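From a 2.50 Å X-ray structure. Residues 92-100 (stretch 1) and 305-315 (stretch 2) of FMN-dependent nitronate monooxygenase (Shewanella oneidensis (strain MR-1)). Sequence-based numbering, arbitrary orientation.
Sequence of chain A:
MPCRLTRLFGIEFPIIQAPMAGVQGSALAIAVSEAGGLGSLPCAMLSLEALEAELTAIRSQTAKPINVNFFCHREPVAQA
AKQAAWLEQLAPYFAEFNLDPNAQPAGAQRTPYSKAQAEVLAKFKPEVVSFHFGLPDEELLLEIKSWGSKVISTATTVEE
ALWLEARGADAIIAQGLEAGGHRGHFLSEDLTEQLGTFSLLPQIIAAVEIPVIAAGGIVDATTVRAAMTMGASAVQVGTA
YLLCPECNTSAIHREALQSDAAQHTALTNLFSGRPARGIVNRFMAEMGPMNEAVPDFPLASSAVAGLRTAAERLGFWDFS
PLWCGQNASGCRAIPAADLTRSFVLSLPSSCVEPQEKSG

Stretch 1 92-100: PYFAEFNLD
Stretch 2 305-315: AGLRTAAERLG

The contact is a small, mainly apolar packing of two helices and the residues that follow them, far apart in sequence, burying 367 Å² in total with no hydrogen bond or salt bridge between them. Helix 305-313 and the helix that includes Tyr93 and Phe94 run in the same general direction, their axes inclined at 35° and 10.5 Å apart at closest approach. The register is set by CA-CA distances of 7.1 Å for Phe94-Leu307, 7.0 Å for Phe97-Ala310 and 7.2 Å for Leu99-Gly306.

Leu307 (chi1 m, chi2 t) has the largest covered area, 107 Å². Its CA-to-CB bond points sideways, but the branched end reaches the first segment: CD2 lies 3.4 Å from Tyr93 CB and 4.0 Å from Phe97 CD1, while CD1 lies 3.6 Å from Phe94 CE1. Tyr93 and Phe94 both adopt m at chi1; the Tyr93 ring leads away, so its CB makes the close approach.

Phe97 (chi1 -74°, chi2 90°) points toward the second helix and packs obliquely against small and branched side chains. Its CE2 is 3.7 Å from Ala311 CB and 4.4 Å from Leu314 CD1, and its CD2 is 4.3 Å from Ala310 CB.

A Schellman motif then redirects the first chain. Asn98 takes positive phi (56/53), with backbone bonds from Leu99 N to Phe94 O (2.9 Å) and from Asn98 N to Ala95 O (3.1 Å). Leu99, extended at -116/136 and with chi1 m, chi2 t, has its CA-to-CB bond directed toward the second helix; its CD1 sits 3.7 Å from both Leu307 CA and Ala310 CB, and 3.8 Å from Gly306 O.

The second helix is held by i to i+4 bonds such as Ala311 N to Leu307 O (2.7 Å). Its Arg308, pointing away from the contact, forms a salt bridge along the helix, NE to Glu312 OE2 at 3.1 Å.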

ATOM      1  N   PRO A  92     -16.778 -17.458  24.200  1.00 31.82           N
ATOM      2  CA  PRO A  92     -17.737 -16.381  24.451  1.00 32.89           C
ATOM      3  C   PRO A  92     -18.730 -16.111  23.315  1.00 34.92           C
ATOM      4  O   PRO A  92     -19.913 -15.845  23.576  1.00 34.34           O
ATOM      5  CB  PRO A  92     -16.840 -15.162  24.650  1.00 32.51           C
ATOM      6  CG  PRO A  92     -15.572 -15.718  25.194  1.00 31.91           C
ATOM      7  CD  PRO A  92     -15.397 -17.046  24.521  1.00 33.44           C
ATOM      8  N   TYR A  93     -18.258 -16.155  22.071  1.00 34.06           N
ATOM      9  CA  TYR A  93     -19.150 -15.969  20.932  1.00 35.02           C
ATOM     10  C   TYR A  93     -20.096 -17.134  20.790  1.00 37.16           C
ATOM     11  O   TYR A  93     -21.271 -16.942  20.509  1.00 39.99           O
ATOM     12  CB  TYR A  93     -18.378 -15.771  19.632  1.00 33.71           C
ATOM     13  CG  TYR A  93     -17.452 -14.589  19.658  1.00 32.23           C
ATOM     14  CD1 TYR A  93     -17.932 -13.303  19.919  1.00 28.04           C
ATOM     15  CD2 TYR A  93     -16.089 -14.758  19.456  1.00 31.47           C
ATOM     16  CE1 TYR A  93     -17.073 -12.220  19.983  1.00 27.64           C
ATOM     17  CE2 TYR A  93     -15.223 -13.687  19.504  1.00 35.01           C
ATOM     18  CZ  TYR A  93     -15.715 -12.419  19.770  1.00 32.72           C
ATOM     19  OH  TYR A  93     -14.828 -11.374  19.806  1.00 32.76           O
ATOM     20  N   PHE A  94     -19.593 -18.343  20.987  1.00 39.41           N
ATOM     21  CA  PHE A  94     -20.440 -19.519  20.894  1.00 43.76           C
ATOM     22  C   PHE A  94     -21.573 -19.420  21.901  1.00 43.06           C
ATOM     23  O   PHE A  94     -22.733 -19.632  21.565  1.00 48.56           O
ATOM     24  CB  PHE A  94     -19.629 -20.783  21.147  1.00 45.26           C
ATOM     25  CG  PHE A  94     -18.604 -21.053  20.100  1.00 43.21           C
ATOM     26  CD1 PHE A  94     -18.937 -20.999  18.759  1.00 47.37           C
ATOM     27  CD2 PHE A  94     -17.308 -21.356  20.451  1.00 44.51           C
ATOM     28  CE1 PHE A  94     -17.995 -21.269  17.788  1.00 48.42           C
ATOM     29  CE2 PHE A  94     -16.362 -21.631  19.490  1.00 41.42           C
ATOM     30  CZ  PHE A  94     -16.699 -21.564  18.156  1.00 46.88           C
ATOM     31  N   ALA A  95     -21.228 -19.031  23.117  1.00 41.69           N
ATOM     32  CA  ALA A  95     -22.222 -18.726  24.141  1.00 44.60           C
ATOM     33  C   ALA A  95     -23.215 -17.628  23.702  1.00 38.84           C
ATOM     34  O   ALA A  95     -24.423 -17.797  23.791  1.00 34.30           O
ATOM     35  CB  ALA A  95     -21.521 -18.327  25.435  1.00 43.84           C
ATOM     36  N   GLU A  96     -22.697 -16.487  23.273  1.00 43.37           N
ATOM     37  CA  GLU A  96     -23.555 -15.378  22.859  1.00 39.04           C
ATOM     38  C   GLU A  96     -24.583 -15.855  21.831  1.00 31.57           C
ATOM     39  O   GLU A  96     -25.782 -15.714  22.029  1.00 35.36           O
ATOM     40  CB  GLU A  96     -22.704 -14.232  22.307  1.00 40.88           C
ATOM     41  CG  GLU A  96     -23.498 -13.131  21.625  1.00 48.05           C
ATOM     42  CD  GLU A  96     -22.641 -11.952  21.227  1.00 49.92           C
ATOM     43  OE1 GLU A  96     -21.413 -12.022  21.447  1.00 55.95           O
ATOM     44  OE2 GLU A  96     -23.198 -10.956  20.704  1.00 50.92           O
ATOM     45  N   PHE A  97     -24.111 -16.569  20.827  1.00 32.79           N
ATOM     46  CA  PHE A  97     -24.943 -16.968  19.695  1.00 36.55           C
ATOM     47  C   PHE A  97     -25.577 -18.360  19.870  1.00 39.64           C
ATOM     48  O   PHE A  97     -26.213 -18.872  18.941  1.00 43.57           O
ATOM     49  CB  PHE A  97     -24.104 -16.937  18.400  1.00 33.73           C
ATOM     50  CG  PHE A  97     -23.810 -15.553  17.906  1.00 32.75           C
ATOM     51  CD1 PHE A  97     -22.667 -14.876  18.324  1.00 33.77           C
ATOM     52  CD2 PHE A  97     -24.655 -14.934  16.994  1.00 33.86           C
ATOM     53  CE1 PHE A  97     -22.392 -13.598  17.867  1.00 31.18           C
ATOM     54  CE2 PHE A  97     -24.394 -13.647  16.548  1.00 32.43           C
ATOM     55  CZ  PHE A  97     -23.260 -12.980  16.988  1.00 33.10           C
ATOM     56  N   ASN A  98     -25.380 -18.982  21.034  1.00 42.34           N
ATOM     57  CA  ASN A  98     -25.986 -20.282  21.337  1.00 42.04           C
ATOM     58  C   ASN A  98     -25.637 -21.346  20.294  1.00 45.10           C
ATOM     59  O   ASN A  98     -26.514 -22.003  19.742  1.00 43.58           O
ATOM     60  CB  ASN A  98     -27.507 -20.143  21.461  1.00 43.29           C
ATOM     61  CG  ASN A  98     -28.134 -21.212  22.358  1.00 50.15           C
ATOM     62  OD1 ASN A  98     -27.477 -22.159  22.802  1.00 43.83           O
ATOM     63  ND2 ASN A  98     -29.418 -21.054  22.626  1.00 53.68           N
ATOM     64  N   LEU A  99     -24.346 -21.518  20.043  1.00 54.14           N
ATOM     65  CA  LEU A  99     -23.880 -22.447  19.022  1.00 57.76           C
ATOM     66  C   LEU A  99     -23.087 -23.560  19.645  1.00 54.85           C
ATOM     67  O   LEU A  99     -22.210 -23.317  20.467  1.00 54.23           O
ATOM     68  CB  LEU A  99     -23.005 -21.725  18.007  1.00 61.23           C
ATOM     69  CG  LEU A  99     -23.790 -20.862  17.036  1.00 70.08           C
ATOM     70  CD1 LEU A  99     -22.895 -19.774  16.470  1.00 73.14           C
ATOM     71  CD2 LEU A  99     -24.400 -21.720  15.932  1.00 77.75           C
ATOM     72  N   ASP A 100     -23.356 -24.776  19.182  1.00 68.80           N
ATOM     73  CA  ASP A 100     -22.623 -25.971  19.587  1.00 74.04           C
ATOM     74  C   ASP A 100     -21.750 -26.411  18.406  1.00 75.35           C
ATOM     75  O   ASP A 100     -22.243 -27.080  17.498  1.00 85.20           O
ATOM     76  CB  ASP A 100     -23.631 -27.071  19.978  1.00 78.30           C
ATOM     77  CG  ASP A 100     -22.977 -28.414  20.270  1.00 79.61           C
ATOM     78  OD1 ASP A 100     -21.727 -28.500  20.266  1.00 83.81           O
ATOM     79  OD2 ASP A 100     -23.733 -29.395  20.487  1.00 63.24           O
ATOM     80  N   ALA A 305     -17.210 -21.046  10.875  1.00 35.27           N
ATOM     81  CA  ALA A 305     -18.290 -21.329   9.918  1.00 34.01           C
ATOM     82  C   ALA A 305     -19.675 -21.162  10.551  1.00 32.93           C
ATOM     83  O   ALA A 305     -20.520 -20.468  10.005  1.00 36.59           O
ATOM     84  CB  ALA A 305     -18.137 -22.732   9.340  1.00 33.19           C
ATOM     85  N   GLY A 306     -19.891 -21.801  11.704  1.00 36.81           N
ATOM     86  CA  GLY A 306     -21.154 -21.690  12.443  1.00 33.44           C
ATOM     87  C   GLY A 306     -21.511 -20.271  12.879  1.00 36.10           C
ATOM     88  O   GLY A 306     -22.656 -19.830  12.701  1.00 36.29           O
ATOM     89  N   LEU A 307     -20.547 -19.567  13.478  1.00 38.02           N
ATOM     90  CA  LEU A 307     -20.748 -18.179  13.938  1.00 36.51           C
ATOM     91  C   LEU A 307     -21.203 -17.273  12.799  1.00 37.35           C
ATOM     92  O   LEU A 307     -22.194 -16.533  12.904  1.00 33.43           O
ATOM     93  CB  LEU A 307     -19.446 -17.635  14.514  1.00 36.97           C
ATOM     94  CG  LEU A 307     -19.117 -18.135  15.913  1.00 42.78           C
ATOM     95  CD1 LEU A 307     -17.622 -18.057  16.177  1.00 45.64           C
ATOM     96  CD2 LEU A 307     -19.881 -17.324  16.949  1.00 43.70           C
ATOM     97  N   ARG A 308     -20.438 -17.327  11.717  1.00 37.82           N
ATOM     98  CA  ARG A 308     -20.783 -16.659  10.489  1.00 42.88           C
ATOM     99  C   ARG A 308     -22.219 -16.924  10.064  1.00 41.39           C
ATOM    100  O   ARG A 308     -22.966 -15.992   9.782  1.00 45.31           O
ATOM    101  CB  ARG A 308     -19.854 -17.115   9.376  1.00 42.77           C
ATOM    102  CG  ARG A 308     -20.275 -16.590   8.019  1.00 41.15           C
ATOM    103  CD  ARG A 308     -19.393 -17.161   6.941  1.00 42.65           C
ATOM    104  NE  ARG A 308     -19.696 -16.536   5.672  1.00 43.26           N
ATOM    105  CZ  ARG A 308     -19.116 -16.856   4.529  1.00 43.63           C
ATOM    106  NH1 ARG A 308     -18.175 -17.797   4.493  1.00 44.28           N
ATOM    107  NH2 ARG A 308     -19.452 -16.202   3.431  1.00 45.38           N
ATOM    108  N   THR A 309     -22.565 -18.201   9.927  1.00 40.55           N
ATOM    109  CA  THR A 309     -23.911 -18.595   9.535  1.00 39.33           C
ATOM    110  C   THR A 309     -24.960 -18.003  10.450  1.00 38.29           C
ATOM    111  O   THR A 309     -25.946 -17.428   9.978  1.00 40.78           O
ATOM    112  CB  THR A 309     -24.078 -20.117   9.569  1.00 39.91           C
ATOM    113  OG1 THR A 309     -23.100 -20.709   8.716  1.00 36.88           O
ATOM    114  CG2 THR A 309     -25.495 -20.523   9.116  1.00 34.35           C
ATOM    115  N   ALA A 310     -24.750 -18.171  11.755  1.00 36.80           N
ATOM    116  CA  ALA A 310     -25.681 -17.664  12.772  1.00 40.42           C
ATOM    117  C   ALA A 310     -25.818 -16.150  12.699  1.00 44.11           C
ATOM    118  O   ALA A 310     -26.921 -15.622  12.788  1.00 49.06           O
ATOM    119  CB  ALA A 310     -25.221 -18.066  14.168  1.00 39.78           C
ATOM    120  N   ALA A 311     -24.691 -15.446  12.595  1.00 41.53           N
ATOM    121  CA  ALA A 311     -24.718 -13.991  12.691  1.00 38.55           C
ATOM    122  C   ALA A 311     -25.277 -13.377  11.403  1.00 33.35           C
ATOM    123  O   ALA A 311     -26.072 -12.438  11.457  1.00 24.45           O
ATOM    124  CB  ALA A 311     -23.331 -13.454  13.007  1.00 41.29           C
ATOM    125  N   GLU A 312     -24.955 -13.992  10.264  1.00 33.94           N
ATOM    126  CA  GLU A 312     -25.568 -13.603   8.978  1.00 40.37           C
ATOM    127  C   GLU A 312     -27.076 -13.833   8.991  1.00 38.38           C
ATOM    128  O   GLU A 312     -27.824 -12.961   8.590  1.00 39.73           O
ATOM    129  CB  GLU A 312     -24.926 -14.338   7.782  1.00 37.83           C
ATOM    130  CG  GLU A 312     -23.552 -13.798   7.403  1.00 43.41           C
ATOM    131  CD  GLU A 312     -22.991 -14.386   6.111  1.00 49.70           C
ATOM    132  OE1 GLU A 312     -23.761 -14.972   5.324  1.00 56.94           O
ATOM    133  OE2 GLU A 312     -21.773 -14.229   5.865  1.00 51.47           O
ATOM    134  N   ARG A 313     -27.527 -14.962   9.533  1.00 39.89           N
ATOM    135  CA  ARG A 313     -28.969 -15.223   9.610  1.00 44.61           C
ATOM    136  C   ARG A 313     -29.711 -14.095  10.350  1.00 43.48           C
ATOM    137  O   ARG A 313     -30.817 -13.738   9.969  1.00 43.23           O
ATOM    138  CB  ARG A 313     -29.265 -16.586  10.253  1.00 42.10           C
ATOM    139  N   LEU A 314     -29.052 -13.468  11.325  1.00 44.21           N
ATOM    140  CA  LEU A 314     -29.628 -12.324  12.034  1.00 44.59           C
ATOM    141  C   LEU A 314     -29.243 -10.987  11.410  1.00 45.99           C
ATOM    142  O   LEU A 314     -29.430  -9.944  12.022  1.00 43.26           O
ATOM    143  CB  LEU A 314     -29.181 -12.331  13.492  1.00 49.40           C
ATOM    144  CG  LEU A 314     -29.432 -13.618  14.281  1.00 52.70           C
ATOM    145  CD1 LEU A 314     -28.656 -13.593  15.588  1.00 56.63           C
ATOM    146  CD2 LEU A 314     -30.916 -13.813  14.548  1.00 52.84           C
ATOM    147  N   GLY A 315     -28.656 -11.018  10.218  1.00 51.24           N
ATOM    148  CA  GLY A 315     -28.355  -9.800   9.473  1.00 43.80           C
ATOM    149  C   GLY A 315     -27.163  -9.011   9.986  1.00 43.32           C
ATOM    150  O   GLY A 315     -26.984  -7.851   9.616  1.00 39.58           O
TER